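Long-range contacts in uncharacterized protein AsqI (Emericella nidulans, PDB 5YY3), which is a zinc-dependent cyclopenase that converts 4'-methoxycyclopenine into 4'-methoxyviridicatin with loss of methyl isocyanate during aspoquinolone biosynthesis: residues A[267-275]-A[284-292]; A[575-583]-A[599-610]. All coordinates share one frame; numbering follows the deposited sequence.

Contact 1: residues A[267-275]-A[284-292]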
ATOM      1  N   PHE A 267       7.172 -18.370  -6.684  1.00 27.20           N
ATOM      2  CA  PHE A 267       6.958 -19.736  -6.204  1.00 24.90           C
ATOM      3  C   PHE A 267       7.859 -20.768  -6.884  1.00 25.14           C
ATOM      4  O   PHE A 267       7.470 -21.909  -7.070  1.00 24.42           O
ATOM      5  CB  PHE A 267       5.477 -20.114  -6.350  1.00 26.53           C
ATOM      6  CG  PHE A 267       4.567 -19.269  -5.498  1.00 27.50           C
ATOM      7  CD1 PHE A 267       4.071 -18.063  -5.975  1.00 28.91           C
ATOM      8  CD2 PHE A 267       4.241 -19.660  -4.207  1.00 27.41           C
ATOM      9  CE1 PHE A 267       3.247 -17.261  -5.183  1.00 32.33           C
ATOM     10  CE2 PHE A 267       3.415 -18.871  -3.418  1.00 33.30           C
ATOM     11  CZ  PHE A 267       2.920 -17.661  -3.905  1.00 29.52           C
ATOM     12  N   SER A 268       9.074 -20.365  -7.232  1.00 24.48           N
ATOM     13  CA  SER A 268      10.124 -21.318  -7.593  1.00 26.14           C
ATOM     14  C   SER A 268      10.532 -22.127  -6.370  1.00 25.34           C
ATOM     15  O   SER A 268      10.354 -21.676  -5.234  1.00 28.68           O
ATOM     16  CB  SER A 268      11.343 -20.585  -8.176  1.00 25.01           C
ATOM     17  OG  SER A 268      10.990 -19.912  -9.381  1.00 30.82           O
ATOM     18  N   THR A 269      11.062 -23.325  -6.589  1.00 25.10           N
ATOM     19  CA  THR A 269      11.564 -24.162  -5.496  1.00 21.86           C
ATOM     20  C   THR A 269      12.856 -24.842  -5.902  1.00 25.01           C
ATOM     21  O   THR A 269      13.230 -24.819  -7.074  1.00 26.04           O
ATOM     22  CB  THR A 269      10.585 -25.279  -5.100  1.00 23.25           C
ATOM     23  OG1 THR A 269      10.522 -26.249  -6.161  1.00 23.84           O
ATOM     24  CG2 THR A 269       9.205 -24.730  -4.810  1.00 18.03           C
ATOM     25  N   TRP A 270      13.539 -25.456  -4.942  1.00 21.38           N
ATOM     26  CA  TRP A 270      14.585 -26.420  -5.283  1.00 24.98           C
ATOM     27  C   TRP A 270      13.962 -27.549  -6.094  1.00 23.13           C
ATOM     28  O   TRP A 270      12.757 -27.826  -5.972  1.00 25.03           O
ATOM     29  CB  TRP A 270      15.255 -26.996  -4.038  1.00 22.31           C
ATOM     30  CG  TRP A 270      16.271 -26.093  -3.378  1.00 21.29           C
ATOM     31  CD1 TRP A 270      16.564 -24.801  -3.699  1.00 22.32           C
ATOM     32  CD2 TRP A 270      17.132 -26.444  -2.291  1.00 20.49           C
ATOM     33  NE1 TRP A 270      17.559 -24.325  -2.876  1.00 22.27           N
ATOM     34  CE2 TRP A 270      17.919 -25.314  -1.999  1.00 23.10           C
ATOM     35  CE3 TRP A 270      17.306 -27.605  -1.527  1.00 22.15           C
ATOM     36  CZ2 TRP A 270      18.884 -25.314  -0.980  1.00 23.23           C
ATOM     37  CZ3 TRP A 270      18.252 -27.601  -0.516  1.00 24.93           C
ATOM     38  CH2 TRP A 270      19.029 -26.461  -0.246  1.00 21.84           C
ATOM     39  N   TYR A 271      14.763 -28.195  -6.927  1.00 24.05           N
ATOM     40  CA  TYR A 271      14.323 -29.445  -7.518  1.00 25.14           C
ATOM     41  C   TYR A 271      14.529 -30.515  -6.484  1.00 26.17           C
ATOM     42  O   TYR A 271      15.600 -30.574  -5.856  1.00 26.41           O
ATOM     43  CB  TYR A 271      15.090 -29.769  -8.794  1.00 26.71           C
ATOM     44  CG  TYR A 271      14.667 -28.919  -9.957  1.00 25.35           C
ATOM     45  CD1 TYR A 271      15.259 -27.687 -10.190  1.00 23.47           C
ATOM     46  CD2 TYR A 271      13.652 -29.343 -10.822  1.00 27.07           C
ATOM     47  CE1 TYR A 271      14.863 -26.896 -11.262  1.00 26.16           C
ATOM     48  CE2 TYR A 271      13.239 -28.557 -11.891  1.00 22.94           C
ATOM     49  CZ  TYR A 271      13.849 -27.340 -12.112  1.00 26.14           C
ATOM     50  OH  TYR A 271      13.446 -26.562 -13.177  1.00 26.17           O
ATOM     51  N   SER A 272      13.501 -31.339  -6.289  1.00 26.01           N
ATOM     52  CA  SER A 272      13.575 -32.509  -5.415  1.00 28.69           C
ATOM     53  C   SER A 272      14.793 -33.363  -5.709  1.00 26.56           C
ATOM     54  O   SER A 272      15.566 -33.688  -4.804  1.00 25.94           O
ATOM     55  CB  SER A 272      12.320 -33.371  -5.549  1.00 29.63           C
ATOM     56  OG  SER A 272      11.292 -32.880  -4.716  1.00 35.09           O
ATOM     57  N   ILE A 273      14.957 -33.740  -6.976  1.00 27.83           N
ATOM     58  CA  ILE A 273      16.092 -34.561  -7.354  1.00 27.83           C
ATOM     59  C   ILE A 273      17.065 -33.722  -8.165  1.00 26.93           C
ATOM     60  O   ILE A 273      18.163 -33.432  -7.701  1.00 28.89           O
ATOM     61  CB  ILE A 273      15.648 -35.836  -8.124  1.00 28.02           C
ATOM     62  CG1 ILE A 273      15.061 -36.851  -7.142  1.00 29.51           C
ATOM     63  CG2 ILE A 273      16.845 -36.519  -8.775  1.00 28.00           C
ATOM     64  CD1 ILE A 273      13.629 -36.680  -6.847  1.00 32.54           C
ATOM     65  N   ARG A 274      16.661 -33.294  -9.354  1.00 25.63           N
ATOM     66  CA  ARG A 274      17.569 -32.513 -10.191  1.00 30.10           C
ATOM     67  C   ARG A 274      16.785 -31.728 -11.231  1.00 29.56           C
ATOM     68  O   ARG A 274      15.606 -32.000 -11.442  1.00 32.41           O
ATOM     69  CB  ARG A 274      18.606 -33.424 -10.870  1.00 27.61           C
ATOM     70  CG  ARG A 274      18.131 -34.026 -12.201  1.00 32.66           C
ATOM     71  CD  ARG A 274      19.295 -34.457 -13.092  1.00 34.72           C
ATOM     72  NE  ARG A 274      20.251 -33.372 -13.334  1.00 36.09           N
ATOM     73  CZ  ARG A 274      21.556 -33.448 -13.060  1.00 44.44           C
ATOM     74  NH1 ARG A 274      22.073 -34.560 -12.544  1.00 46.80           N
ATOM     75  NH2 ARG A 274      22.350 -32.416 -13.307  1.00 42.05           N
ATOM     76  N   ASN A 275      17.433 -30.745 -11.854  1.00 29.06           N
ATOM     77  CA  ASN A 275      16.862 -30.076 -13.019  1.00 29.30           C
ATOM     78  C   ASN A 275      17.054 -30.981 -14.241  1.00 32.71           C
ATOM     79  O   ASN A 275      18.194 -31.242 -14.644  1.00 33.54           O
ATOM     80  CB  ASN A 275      17.529 -28.717 -13.233  1.00 29.36           C
ATOM     81  CG  ASN A 275      16.810 -27.856 -14.253  1.00 31.55           C
ATOM     82  OD1 ASN A 275      16.142 -28.362 -15.153  1.00 31.66           O
ATOM     83  ND2 ASN A 275      16.947 -26.532 -14.115  1.00 29.72           N
ATOM     84  N   VAL A 284      26.096 -31.943 -10.566  1.00 31.73           N
ATOM     85  CA  VAL A 284      25.951 -33.302 -10.044  1.00 35.98           C
ATOM     86  C   VAL A 284      24.600 -33.395  -9.352  1.00 34.25           C
ATOM     87  O   VAL A 284      24.180 -32.453  -8.694  1.00 33.62           O
ATOM     88  CB  VAL A 284      27.101 -33.683  -9.064  1.00 34.82           C
ATOM     89  CG1 VAL A 284      26.769 -34.975  -8.301  1.00 37.39           C
ATOM     90  CG2 VAL A 284      28.407 -33.829  -9.821  1.00 31.73           C
ATOM     91  N   THR A 285      23.899 -34.507  -9.538  1.00 38.05           N
ATOM     92  CA  THR A 285      22.595 -34.681  -8.913  1.00 32.70           C
ATOM     93  C   THR A 285      22.773 -34.749  -7.393  1.00 29.72           C
ATOM     94  O   THR A 285      23.408 -35.670  -6.880  1.00 35.29           O
ATOM     95  CB  THR A 285      21.870 -35.958  -9.434  1.00 35.44           C
ATOM     96  OG1 THR A 285      21.511 -35.787 -10.814  1.00 35.50           O
ATOM     97  CG2 THR A 285      20.602 -36.249  -8.623  1.00 28.88           C
ATOM     98  N   ILE A 286      22.245 -33.752  -6.687  1.00 31.41           N
ATOM     99  CA  ILE A 286      22.187 -33.773  -5.227  1.00 29.73           C
ATOM    100  C   ILE A 286      20.742 -33.561  -4.801  1.00 29.63           C
ATOM    101  O   ILE A 286      20.277 -32.432  -4.722  1.00 31.63           O
ATOM    102  CB  ILE A 286      23.064 -32.686  -4.565  1.00 31.19           C
ATOM    103  CG1 ILE A 286      24.454 -32.631  -5.203  1.00 33.38           C
ATOM    104  CG2 ILE A 286      23.184 -32.944  -3.058  1.00 32.64           C
ATOM    105  CD1 ILE A 286      25.392 -33.685  -4.681  1.00 36.46           C
ATOM    106  N   PRO A 287      20.015 -34.653  -4.542  1.00 31.45           N
ATOM    107  CA  PRO A 287      18.596 -34.461  -4.231  1.00 29.27           C
ATOM    108  C   PRO A 287      18.402 -33.682  -2.930  1.00 27.51           C
ATOM    109  O   PRO A 287      19.252 -33.727  -2.044  1.00 27.58           O
ATOM    110  CB  PRO A 287      18.050 -35.898  -4.129  1.00 29.27           C
ATOM    111  CG  PRO A 287      19.239 -36.774  -3.961  1.00 29.93           C
ATOM    112  CD  PRO A 287      20.423 -36.069  -4.541  1.00 29.64           C
ATOM    113  N   ARG A 288      17.300 -32.949  -2.847  1.00 24.05           N
ATOM    114  CA  ARG A 288      16.946 -32.207  -1.650  1.00 26.68           C
ATOM    115  C   ARG A 288      17.120 -33.037  -0.372  1.00 29.36           C
ATOM    116  O   ARG A 288      17.627 -32.536   0.645  1.00 29.31           O
ATOM    117  CB  ARG A 288      15.506 -31.708  -1.750  1.00 23.66           C
ATOM    118  CG  ARG A 288      15.083 -30.896  -0.545  1.00 29.12           C
ATOM    119  CD  ARG A 288      13.630 -30.484  -0.673  1.00 29.49           C
ATOM    120  NE  ARG A 288      12.782 -31.664  -0.739  1.00 30.48           N
ATOM    121  CZ  ARG A 288      11.791 -31.839  -1.609  1.00 37.82           C
ATOM    122  NH1 ARG A 288      11.499 -30.888  -2.506  1.00 32.59           N
ATOM    123  NH2 ARG A 288      11.086 -32.967  -1.572  1.00 39.02           N
ATOM    124  N   ALA A 289      16.707 -34.302  -0.425  1.00 26.97           N
ATOM    125  CA  ALA A 289      16.753 -35.185   0.752  1.00 28.25           C
ATOM    126  C   ALA A 289      18.177 -35.378   1.279  1.00 26.14           C
ATOM    127  O   ALA A 289      18.398 -35.507   2.487  1.00 26.97           O
ATOM    128  CB  ALA A 289      16.128 -36.532   0.422  1.00 28.52           C
ATOM    129  N   ARG A 290      19.137 -35.378   0.365  1.00 28.48           N
ATOM    130  CA  ARG A 290      20.547 -35.540   0.690  1.00 27.44           C
ATOM    131  C   ARG A 290      21.063 -34.317   1.489  1.00 28.12           C
ATOM    132  O   ARG A 290      21.839 -34.461   2.439  1.00 25.25           O
ATOM    133  CB  ARG A 290      21.347 -35.735  -0.606  1.00 28.64           C
ATOM    134  CG  ARG A 290      22.835 -35.984  -0.436  1.00 35.05           C
ATOM    135  CD  ARG A 290      23.106 -37.302   0.261  1.00 38.65           C
ATOM    136  NE  ARG A 290      24.539 -37.498   0.485  1.00 42.92           N
ATOM    137  CZ  ARG A 290      25.045 -38.197   1.500  1.00 45.86           C
ATOM    138  NH1 ARG A 290      24.238 -38.760   2.395  1.00 49.32           N
ATOM    139  NH2 ARG A 290      26.359 -38.309   1.642  1.00 41.58           N
ATOM    140  N   LEU A 291      20.616 -33.120   1.108  1.00 23.47           N
ATOM    141  CA  LEU A 291      21.010 -31.907   1.821  1.00 24.26           C
ATOM    142  C   LEU A 291      20.363 -31.873   3.204  1.00 26.47           C
ATOM    143  O   LEU A 291      21.015 -31.539   4.196  1.00 25.09           O
ATOM    144  CB  LEU A 291      20.635 -30.660   1.021  1.00 25.45           C
ATOM    145  CG  LEU A 291      21.452 -30.476  -0.259  1.00 26.18           C
ATOM    146  CD1 LEU A 291      20.530 -30.464  -1.459  1.00 30.43           C
ATOM    147  CD2 LEU A 291      22.257 -29.211  -0.210  1.00 25.94           C
ATOM    148  N   GLU A 292      19.084 -32.248   3.262  1.00 22.81           N
ATOM    149  CA  GLU A 292      18.352 -32.300   4.525  1.00 23.18           C
ATOM    150  C   GLU A 292      19.048 -33.231   5.526  1.00 23.48           C
ATOM    151  O   GLU A 292      19.169 -32.910   6.710  1.00 25.08           O
ATOM    152  CB  GLU A 292      16.904 -32.754   4.281  1.00 23.69           C
ATOM    153  CG  GLU A 292      16.139 -31.871   3.308  1.00 23.42           C
ATOM    154  CD  GLU A 292      14.701 -32.296   3.116  1.00 25.78           C
ATOM    155  OE1 GLU A 292      14.456 -33.517   3.091  1.00 27.61           O
ATOM    156  OE2 GLU A 292      13.817 -31.414   2.977  1.00 28.03           O
TER
HETATM  157  O   HOH W   1      14.846 -35.291  -2.531  1.00 28.37           O
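Trp270 and Leu291 meet on the buried side of this contact, where CD1 of the leucine lies 3.8 Å from CZ3 of the indole. Next to it the aliphatic part of Arg288 comes up to the rim of the same ring, CG 4.1 Å from Trp270 CE3 and close to the ring plane. Phe363, edge-to-face, and Trp240 and Tyr243, obliquely, enclose the indole further, so this end is tightly packed. The polar centre is the carbonyl of Ser272: its O accepts a 2.7 Å bond from Arg288 N (N-H...O angle 151°) and a second from a water whose oxygen lies 2.9 Å from Ser272 O. That water accepts from Ala289 N, so one oxygen serves, directly and through water, two amides of the first helical turn. With CG anti to its backbone N (chi1 -179°) and a bend at chi3, Arg288 lays one guanidinium face over Ser272 CA, while NH1 is 3.0 Å from Ser272 OG. The outer side, with the bridging water, is less buried: Ile273 and Thr285, their CG2 atoms 3.8 Å apart, are partly exposed, Val284 and Ala289 exposed, and Leu613 of a second subunit packs on Ile273. Arg274 turns NH2 to Asn283 O. Pro287 is the N-cap residue: a helix start whose first amides are met by a neighbouring loop, in the hemocyanin-type domain, away from the zinc-binding histidines.

Contact 2: residues A[575-583]-A[599-610]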
ATOM      1  N   ALA A 575      23.491   2.149  21.017  1.00 25.61           N
ATOM      2  CA  ALA A 575      24.924   1.941  20.869  1.00 21.57           C
ATOM      3  C   ALA A 575      25.454   1.241  22.103  1.00 24.45           C
ATOM      4  O   ALA A 575      25.029   1.527  23.212  1.00 27.71           O
ATOM      5  CB  ALA A 575      25.648   3.244  20.653  1.00 21.03           C
ATOM      6  N   PHE A 576      26.378   0.314  21.887  1.00 21.90           N
ATOM      7  CA  PHE A 576      26.944  -0.508  22.939  1.00 22.72           C
ATOM      8  C   PHE A 576      28.458  -0.461  22.809  1.00 24.23           C
ATOM      9  O   PHE A 576      28.996  -0.573  21.704  1.00 24.48           O
ATOM     10  CB  PHE A 576      26.413  -1.946  22.829  1.00 20.35           C
ATOM     11  CG  PHE A 576      27.246  -2.975  23.542  1.00 22.45           C
ATOM     12  CD1 PHE A 576      28.329  -3.575  22.910  1.00 24.19           C
ATOM     13  CD2 PHE A 576      26.921  -3.382  24.826  1.00 22.20           C
ATOM     14  CE1 PHE A 576      29.077  -4.534  23.544  1.00 20.15           C
ATOM     15  CE2 PHE A 576      27.674  -4.350  25.474  1.00 22.56           C
ATOM     16  CZ  PHE A 576      28.751  -4.923  24.836  1.00 25.57           C
ATOM     17  N   CYS A 577      29.142  -0.282  23.934  1.00 23.32           N
ATOM     18  CA  CYS A 577      30.589  -0.256  23.928  1.00 23.54           C
ATOM     19  C   CYS A 577      31.103  -1.067  25.106  1.00 24.93           C
ATOM     20  O   CYS A 577      30.706  -0.856  26.258  1.00 24.96           O
ATOM     21  CB  CYS A 577      31.127   1.181  23.979  1.00 25.16           C
ATOM     22  SG  CYS A 577      32.929   1.251  23.620  1.00 24.30           S
ATOM     23  N   ILE A 578      31.966  -2.025  24.810  1.00 26.43           N
ATOM     24  CA  ILE A 578      32.597  -2.808  25.859  1.00 24.75           C
ATOM     25  C   ILE A 578      34.114  -2.595  25.789  1.00 27.43           C
ATOM     26  O   ILE A 578      34.687  -2.452  24.700  1.00 25.54           O
ATOM     27  CB  ILE A 578      32.226  -4.323  25.747  1.00 25.99           C
ATOM     28  CG1 ILE A 578      32.878  -5.138  26.871  1.00 24.21           C
ATOM     29  CG2 ILE A 578      32.597  -4.900  24.389  1.00 26.83           C
ATOM     30  CD1 ILE A 578      32.401  -6.583  26.919  1.00 22.25           C
ATOM     31  N   ALA A 579      34.761  -2.523  26.948  1.00 26.82           N
ATOM     32  CA  ALA A 579      36.218  -2.447  26.980  1.00 24.40           C
ATOM     33  C   ALA A 579      36.800  -3.796  27.386  1.00 27.18           C
ATOM     34  O   ALA A 579      36.500  -4.325  28.460  1.00 23.84           O
ATOM     35  CB  ALA A 579      36.691  -1.338  27.936  1.00 20.61           C
ATOM     36  N   THR A 580      37.626  -4.372  26.525  1.00 25.41           N
ATOM     37  CA  THR A 580      38.236  -5.642  26.872  1.00 28.56           C
ATOM     38  C   THR A 580      39.740  -5.514  27.056  1.00 27.31           C
ATOM     39  O   THR A 580      40.392  -4.662  26.445  1.00 25.14           O
ATOM     40  CB  THR A 580      37.938  -6.739  25.805  1.00 26.63           C
ATOM     41  OG1 THR A 580      38.419  -6.326  24.518  1.00 24.53           O
ATOM     42  CG2 THR A 580      36.449  -7.007  25.725  1.00 25.08           C
ATOM     43  N   ASP A 581      40.270  -6.351  27.938  1.00 29.60           N
ATOM     44  CA  ASP A 581      41.699  -6.637  27.974  1.00 33.57           C
ATOM     45  C   ASP A 581      41.986  -7.855  27.118  1.00 33.23           C
ATOM     46  O   ASP A 581      41.560  -8.950  27.452  1.00 36.25           O
ATOM     47  CB  ASP A 581      42.183  -6.899  29.400  1.00 40.81           C
ATOM     48  CG  ASP A 581      43.668  -7.207  29.458  1.00 43.46           C
ATOM     49  OD1 ASP A 581      44.444  -6.581  28.701  1.00 46.17           O
ATOM     50  OD2 ASP A 581      44.056  -8.088  30.255  1.00 56.43           O
ATOM     51  N   ASP A 582      42.717  -7.660  26.028  1.00 37.97           N
ATOM     52  CA  ASP A 582      42.983  -8.738  25.076  1.00 43.61           C
ATOM     53  C   ASP A 582      44.377  -9.364  25.207  1.00 48.28           C
ATOM     54  O   ASP A 582      44.755 -10.197  24.384  1.00 51.95           O
ATOM     55  CB  ASP A 582      42.788  -8.218  23.649  1.00 41.48           C
ATOM     56  CG  ASP A 582      41.338  -7.862  23.350  1.00 38.81           C
ATOM     57  OD1 ASP A 582      40.437  -8.407  24.030  1.00 41.23           O
ATOM     58  OD2 ASP A 582      41.106  -7.042  22.436  1.00 36.41           O
ATOM     59  N   GLY A 583      45.129  -8.989  26.243  1.00 46.90           N
ATOM     60  CA  GLY A 583      46.485  -9.489  26.431  1.00 44.16           C
ATOM     61  C   GLY A 583      47.441  -8.955  25.378  1.00 45.37           C
ATOM     62  O   GLY A 583      47.135  -7.966  24.705  1.00 53.29           O
ATOM     63  N   PRO A 599      41.742 -11.930  19.206  1.00 45.26           N
ATOM     64  CA  PRO A 599      41.924 -12.803  20.374  1.00 46.08           C
ATOM     65  C   PRO A 599      40.605 -13.327  20.971  1.00 45.94           C
ATOM     66  O   PRO A 599      40.617 -14.349  21.665  1.00 45.37           O
ATOM     67  CB  PRO A 599      42.629 -11.890  21.381  1.00 47.64           C
ATOM     68  CG  PRO A 599      43.348 -10.886  20.552  1.00 46.01           C
ATOM     69  CD  PRO A 599      42.522 -10.682  19.314  1.00 47.41           C
ATOM     70  N   ARG A 600      39.494 -12.633  20.714  1.00 46.19           N
ATOM     71  CA  ARG A 600      38.214 -12.935  21.367  1.00 41.86           C
ATOM     72  C   ARG A 600      37.199 -13.651  20.478  1.00 40.68           C
ATOM     73  O   ARG A 600      36.172 -14.135  20.965  1.00 44.84           O
ATOM     74  CB  ARG A 600      37.581 -11.646  21.888  1.00 36.94           C
ATOM     75  CG  ARG A 600      38.267 -11.075  23.094  1.00 40.59           C
ATOM     76  CD  ARG A 600      38.219 -12.078  24.228  1.00 36.53           C
ATOM     77  NE  ARG A 600      39.419 -11.978  25.050  1.00 50.47           N
ATOM     78  CZ  ARG A 600      40.429 -12.839  25.008  1.00 51.03           C
ATOM     79  NH1 ARG A 600      40.381 -13.897  24.196  1.00 47.92           N
ATOM     80  NH2 ARG A 600      41.480 -12.645  25.796  1.00 51.53           N
ATOM     81  N   GLY A 601      37.475 -13.720  19.183  1.00 32.88           N
ATOM     82  CA  GLY A 601      36.523 -14.306  18.258  1.00 34.44           C
ATOM     83  C   GLY A 601      35.742 -13.185  17.605  1.00 38.92           C
ATOM     84  O   GLY A 601      35.370 -12.218  18.280  1.00 37.30           O
ATOM     85  N   MET A 602      35.511 -13.291  16.301  1.00 31.97           N
ATOM     86  CA  MET A 602      34.867 -12.204  15.574  1.00 34.86           C
ATOM     87  C   MET A 602      33.460 -11.917  16.114  1.00 27.96           C
ATOM     88  O   MET A 602      32.682 -12.820  16.400  1.00 28.24           O
ATOM     89  CB  MET A 602      34.813 -12.519  14.081  1.00 35.05           C
ATOM     90  CG  MET A 602      36.171 -12.437  13.356  1.00 45.57           C
ATOM     91  SD  MET A 602      37.032 -10.828  13.207  1.00 64.12           S
ATOM     92  CE  MET A 602      35.742  -9.565  13.329  1.00 46.88           C
ATOM     93  N   GLY A 603      33.155 -10.645  16.304  1.00 29.84           N
ATOM     94  CA  GLY A 603      31.848 -10.256  16.801  1.00 26.00           C
ATOM     95  C   GLY A 603      31.668 -10.330  18.296  1.00 26.92           C
ATOM     96  O   GLY A 603      30.557 -10.140  18.790  1.00 28.81           O
ATOM     97  N   TYR A 604      32.756 -10.592  19.019  1.00 26.31           N
ATOM     98  CA  TYR A 604      32.738 -10.581  20.483  1.00 25.52           C
ATOM     99  C   TYR A 604      32.241  -9.240  20.999  1.00 25.39           C
ATOM    100  O   TYR A 604      32.685  -8.195  20.524  1.00 23.06           O
ATOM    101  CB  TYR A 604      34.132 -10.861  21.036  1.00 26.92           C
ATOM    102  CG  TYR A 604      34.188 -10.948  22.542  1.00 29.01           C
ATOM    103  CD1 TYR A 604      33.918 -12.148  23.192  1.00 26.11           C
ATOM    104  CD2 TYR A 604      34.507  -9.835  23.316  1.00 26.96           C
ATOM    105  CE1 TYR A 604      33.959 -12.244  24.571  1.00 30.01           C
ATOM    106  CE2 TYR A 604      34.549  -9.924  24.708  1.00 27.96           C
ATOM    107  CZ  TYR A 604      34.278 -11.140  25.325  1.00 26.54           C
ATOM    108  OH  TYR A 604      34.327 -11.256  26.703  1.00 29.42           O
ATOM    109  N   PRO A 605      31.369  -9.250  22.012  1.00 22.86           N
ATOM    110  CA  PRO A 605      30.901 -10.377  22.828  1.00 24.44           C
ATOM    111  C   PRO A 605      29.546 -10.949  22.414  1.00 23.09           C
ATOM    112  O   PRO A 605      28.935 -11.710  23.169  1.00 20.84           O
ATOM    113  CB  PRO A 605      30.799  -9.751  24.215  1.00 21.84           C
ATOM    114  CG  PRO A 605      30.314  -8.345  23.918  1.00 23.68           C
ATOM    115  CD  PRO A 605      30.921  -7.959  22.575  1.00 20.90           C
ATOM    116  N   PHE A 606      29.071 -10.583  21.233  1.00 22.03           N
ATOM    117  CA  PHE A 606      27.754 -11.036  20.806  1.00 26.18           C
ATOM    118  C   PHE A 606      27.784 -12.336  20.013  1.00 28.31           C
ATOM    119  O   PHE A 606      26.771 -12.734  19.469  1.00 28.67           O
ATOM    120  CB  PHE A 606      27.065  -9.948  19.982  1.00 21.47           C
ATOM    121  CG  PHE A 606      26.716  -8.723  20.789  1.00 23.00           C
ATOM    122  CD1 PHE A 606      25.691  -8.766  21.718  1.00 19.24           C
ATOM    123  CD2 PHE A 606      27.422  -7.540  20.622  1.00 20.33           C
ATOM    124  CE1 PHE A 606      25.363  -7.660  22.443  1.00 20.21           C
ATOM    125  CE2 PHE A 606      27.105  -6.427  21.357  1.00 19.30           C
ATOM    126  CZ  PHE A 606      26.070  -6.484  22.264  1.00 21.36           C
ATOM    127  N   ASN A 607      28.940 -12.996  19.970  1.00 31.53           N
ATOM    128  CA  ASN A 607      29.124 -14.184  19.143  1.00 26.15           C
ATOM    129  C   ASN A 607      28.803 -15.477  19.892  1.00 29.04           C
ATOM    130  O   ASN A 607      28.677 -16.537  19.281  1.00 32.19           O
ATOM    131  CB  ASN A 607      30.548 -14.227  18.596  1.00 25.47           C
ATOM    132  CG  ASN A 607      31.594 -14.257  19.698  1.00 32.01           C
ATOM    133  OD1 ASN A 607      31.358 -13.761  20.802  1.00 27.83           O
ATOM    134  ND2 ASN A 607      32.757 -14.839  19.404  1.00 30.38           N
ATOM    135  N   ARG A 608      28.651 -15.381  21.209  1.00 25.42           N
ATOM    136  CA  ARG A 608      28.148 -16.499  22.022  1.00 27.77           C
ATOM    137  C   ARG A 608      27.104 -15.974  22.983  1.00 23.63           C
ATOM    138  O   ARG A 608      27.043 -14.774  23.212  1.00 22.04           O
ATOM    139  CB  ARG A 608      29.277 -17.176  22.808  1.00 28.25           C
ATOM    140  CG  ARG A 608      29.916 -18.314  22.078  1.00 33.72           C
ATOM    141  CD  ARG A 608      31.270 -18.611  22.636  1.00 37.66           C
ATOM    142  NE  ARG A 608      32.288 -18.186  21.685  1.00 44.04           N
ATOM    143  CZ  ARG A 608      32.606 -18.872  20.595  1.00 44.04           C
ATOM    144  NH1 ARG A 608      31.994 -20.021  20.356  1.00 44.17           N
ATOM    145  NH2 ARG A 608      33.545 -18.423  19.763  1.00 48.91           N
ATOM    146  N   ALA A 609      26.293 -16.852  23.562  1.00 24.56           N
ATOM    147  CA  ALA A 609      25.325 -16.385  24.544  1.00 22.93           C
ATOM    148  C   ALA A 609      26.085 -15.906  25.778  1.00 25.41           C
ATOM    149  O   ALA A 609      27.242 -16.284  25.976  1.00 29.41           O
ATOM    150  CB  ALA A 609      24.333 -17.477  24.909  1.00 21.23           C
ATOM    151  N   TRP A 610      25.448 -15.077  26.602  1.00 26.01           N
ATOM    152  CA  TRP A 610      26.092 -14.598  27.824  1.00 25.57           C
ATOM    153  C   TRP A 610      25.624 -15.411  29.000  1.00 28.51           C
ATOM    154  O   TRP A 610      24.433 -15.677  29.175  1.00 27.67           O
ATOM    155  CB  TRP A 610      25.806 -13.123  28.087  1.00 22.51           C
ATOM    156  CG  TRP A 610      26.278 -12.216  27.019  1.00 24.93           C
ATOM    157  CD1 TRP A 610      27.065 -12.542  25.948  1.00 21.62           C
ATOM    158  CD2 TRP A 610      25.980 -10.820  26.896  1.00 24.18           C
ATOM    159  NE1 TRP A 610      27.276 -11.426  25.166  1.00 24.74           N
ATOM    160  CE2 TRP A 610      26.617 -10.359  25.727  1.00 21.69           C
ATOM    161  CE3 TRP A 610      25.236  -9.916  27.663  1.00 22.86           C
ATOM    162  CZ2 TRP A 610      26.536  -9.034  25.309  1.00 20.86           C
ATOM    163  CZ3 TRP A 610      25.154  -8.607  27.251  1.00 21.55           C
ATOM    164  CH2 TRP A 610      25.801  -8.173  26.083  1.00 22.48           C
TER
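The ring of Phe576 takes the edge of Phe606 over one face, with Phe606 CZ 3.7 Å above the plane and over its centre. The pair is edge-to-face, centroids 4.8 Å apart and planes at 63°; Phe606 in turn stacks on Trp507 and meets Phe494 edge-to-face. Pro605 CG and Trp610 CH2 approach the Phe576 ring obliquely, and Pro605 CD packs 3.9 Å from Ile578 CG2. The ring of Tyr604 is sandwiched: Pro605 CB lies over the centre of one face, Arg600 CG toward the rim of the other, and Thr580 CG2 touches its edge, 3.6 Å from CE2. At the edge of the Trp610 indole, NE1 gives a 2.6 Å bond to Pro605 O, closing the chain from Pro605 to Trp610 on itself; the peptide before Pro605 is cis. A chi1 of 59° sets Thr580 OG1 between backbone N and carbonyl carbon, from where it donates to Asp582 OD1 from above the carboxylate plane; Arg492 NE bonds to OG1 as well. Asp582 OD1 lies well out of the Arg600 guanidinium plane, with no N-H pointing at it; their salt bridge, OD1 to NE 3.9 Å, is long and one of charges alone. Asp582 OD2 has a salt bridge to Arg492 and a hydrogen bond with Thr490. Strand 571-580, antiparallel to 487-497 and 636-644, thus packs one face under loop 599-610 in the hemocyanin Ig-like (E-set) domain.

Following the chain from its N terminus, contact 1 comes first: after helix 210-231 a long loop passes through 267-275, and the eight residues beyond it, neither helix nor strand, bring 284-292 back to begin helix 288-304. The chain then runs through the later helices and into the strands of the Ig-like domain before contact 2 opens on strand 571-580. Fifteen irregular residues separate that segment from 599-610, which leads into helix 611-614. The two closures are in series, neither nested nor crossed. Contact 1 joins loop to helix start; contact 2 lays a loop on a sheet strand. They do not touch, their centres 39 Å and nearest atoms about 23 Å apart.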